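Poly(A) RNA polymerase GLD2 (Rattus norvegicus, PDB 6LBK) probably adds successive AMP units from ATP to the 3'-ends of selected cytoplasmic mRNAs and single nucleotides to certain microRNAs. Local coordinates at residues D50-S53 with Q54-L57. The protein carries 1 engineered substitution. Residues are numbered along the deposited sequence; the frame is centred on the assembly and turned at random.
Sequences DKLS and QQIL
Gln55 lies across Lys51 one turn on in helix 51-63, whose first turn is a worked example of N-capping followed by i to i+4 pairing. Its backbone N donates to Lys51 O at 2.9 Å, and the side chain runs back over the same carbonyl. CB sits 3.6 Å from Lys51 O, and CG, placed beside its own backbone N by a chi1 of -76°, comes to 3.5 Å from the same Lys51 O. The extended chain carries CD to 4.1 Å from Lys51 CG, and NE2 to 3.8 Å from Lys51 CE, while OE1 turns back toward Lys51 O and Leu52 CA. Both amide ends bind residues near the chain's C-terminus: OE1 accepts from Leu367 N and NE2 donates to Asp366 OD1. A leucine here would probably leave Leu367 N and Asp366 OD1 without these amide partners and weaken the tie to that loop. On the buried side, Leu52 CG and Ile56 CD1 make an apolar contact at 4.3 Å, and Ile56 and Leu57 pack on Pro202 of helix 200-213 and on Leu283 of helix 283-297, in the PAP-associated region. The cap is Asp50, whose carboxylate takes two donors from Ser53. Ser53 N approaches OD2 from above the carboxylate plane, at 3.1 Å, while Ser53 OG, which also accepts from Gly284 N, gives its proton to the syn lone pair of Asp50 OD1 at 2.8 Å.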
ATOM      1  N   ASP A  50      18.612  13.267 -15.528  1.00 95.55           N
ATOM      2  CA  ASP A  50      19.770  12.835 -14.754  1.00 88.50           C
ATOM      3  C   ASP A  50      19.776  11.311 -14.614  1.00 92.12           C
ATOM      4  O   ASP A  50      18.794  10.623 -14.930  1.00 92.81           O
ATOM      5  CB  ASP A  50      19.731  13.477 -13.359  1.00 84.37           C
ATOM      6  CG  ASP A  50      18.390  13.188 -12.610  1.00 91.34           C
ATOM      7  OD1 ASP A  50      17.304  13.577 -13.119  1.00 91.77           O
ATOM      8  OD2 ASP A  50      18.418  12.535 -11.533  1.00 83.19           O
ATOM      9  N   LYS A  51      20.873  10.774 -14.062  1.00 92.56           N
ATOM     10  CA  LYS A  51      21.020   9.317 -14.007  1.00 87.03           C
ATOM     11  C   LYS A  51      20.078   8.685 -12.988  1.00 77.46           C
ATOM     12  O   LYS A  51      19.493   7.629 -13.251  1.00 74.87           O
ATOM     13  CB  LYS A  51      22.471   8.942 -13.693  1.00 84.50           C
ATOM     14  CG  LYS A  51      22.770   7.433 -13.678  1.00 81.33           C
ATOM     15  CD  LYS A  51      24.187   7.205 -13.147  1.00 91.17           C
ATOM     16  CE  LYS A  51      24.668   5.760 -13.296  1.00 92.06           C
ATOM     17  NZ  LYS A  51      26.182   5.656 -13.479  1.00 89.34           N
ATOM     18  N   LEU A  52      19.962   9.284 -11.802  1.00 81.20           N
ATOM     19  CA  LEU A  52      19.120   8.711 -10.757  1.00 76.22           C
ATOM     20  C   LEU A  52      17.659   8.641 -11.193  1.00 81.90           C
ATOM     21  O   LEU A  52      17.001   7.605 -11.017  1.00 80.24           O
ATOM     22  CB  LEU A  52      19.289   9.509  -9.462  1.00 80.25           C
ATOM     23  CG  LEU A  52      18.495   9.067  -8.236  1.00 80.64           C
ATOM     24  CD1 LEU A  52      18.652   7.575  -7.971  1.00 78.31           C
ATOM     25  CD2 LEU A  52      18.901   9.879  -7.009  1.00 85.62           C
ATOM     26  N   SER A  53      17.147   9.716 -11.806  1.00 77.41           N
ATOM     27  CA  SER A  53      15.765   9.718 -12.281  1.00 73.05           C
ATOM     28  C   SER A  53      15.547   8.654 -13.357  1.00 69.46           C
ATOM     29  O   SER A  53      14.529   7.945 -13.338  1.00 68.15           O
ATOM     30  CB  SER A  53      15.398  11.113 -12.809  1.00 75.62           C
ATOM     31  OG  SER A  53      15.384  12.096 -11.779  1.00 79.43           O
ATOM     32  N   GLN A  54      16.507   8.509 -14.283  1.00 69.16           N
ATOM     33  CA  GLN A  54      16.416   7.473 -15.313  1.00 70.59           C
ATOM     34  C   GLN A  54      16.404   6.078 -14.703  1.00 76.50           C
ATOM     35  O   GLN A  54      15.688   5.196 -15.187  1.00 73.72           O
ATOM     36  CB  GLN A  54      17.563   7.579 -16.325  1.00 72.39           C
ATOM     37  CG  GLN A  54      17.274   8.446 -17.535  1.00 80.35           C
ATOM     38  CD  GLN A  54      18.516   8.694 -18.408  1.00 90.09           C
ATOM     39  OE1 GLN A  54      19.504   7.949 -18.349  1.00 92.27           O
ATOM     40  NE2 GLN A  54      18.467   9.753 -19.214  1.00 89.21           N
ATOM     41  N   GLN A  55      17.243   5.840 -13.686  1.00 81.34           N
ATOM     42  CA  GLN A  55      17.257   4.535 -13.027  1.00 74.36           C
ATOM     43  C   GLN A  55      15.947   4.267 -12.304  1.00 69.04           C
ATOM     44  O   GLN A  55      15.506   3.118 -12.237  1.00 70.01           O
ATOM     45  CB  GLN A  55      18.422   4.437 -12.041  1.00 78.38           C
ATOM     46  CG  GLN A  55      19.762   4.220 -12.687  1.00 78.27           C
ATOM     47  CD  GLN A  55      20.867   4.384 -11.699  1.00 80.61           C
ATOM     48  OE1 GLN A  55      20.793   5.247 -10.826  1.00 86.08           O
ATOM     49  NE2 GLN A  55      21.906   3.566 -11.820  1.00 79.25           N
ATOM     50  N   ILE A  56      15.307   5.318 -11.784  1.00 71.83           N
ATOM     51  CA  ILE A  56      14.029   5.151 -11.098  1.00 68.21           C
ATOM     52  C   ILE A  56      12.944   4.779 -12.102  1.00 68.82           C
ATOM     53  O   ILE A  56      12.108   3.910 -11.838  1.00 59.57           O
ATOM     54  CB  ILE A  56      13.648   6.432 -10.337  1.00 68.56           C
ATOM     55  CG1 ILE A  56      14.603   6.684  -9.167  1.00 69.74           C
ATOM     56  CG2 ILE A  56      12.152   6.348  -9.903  1.00 66.02           C
ATOM     57  CD1 ILE A  56      14.356   7.979  -8.442  1.00 73.43           C
ATOM     58  N   LEU A  57      12.952   5.425 -13.276  1.00 75.60           N
ATOM     59  CA  LEU A  57      12.011   5.032 -14.323  1.00 72.96           C
ATOM     60  C   LEU A  57      12.316   3.645 -14.880  1.00 81.47           C
ATOM     61  O   LEU A  57      11.388   2.895 -15.199  1.00 81.00           O
ATOM     62  CB  LEU A  57      11.984   6.058 -15.447  1.00 61.21           C
ATOM     63  CG  LEU A  57      11.168   7.251 -14.995  1.00 64.78           C
ATOM     64  CD1 LEU A  57      11.378   8.376 -15.958  1.00 86.85           C
ATOM     65  CD2 LEU A  57       9.746   6.874 -14.949  1.00 64.36           C
TER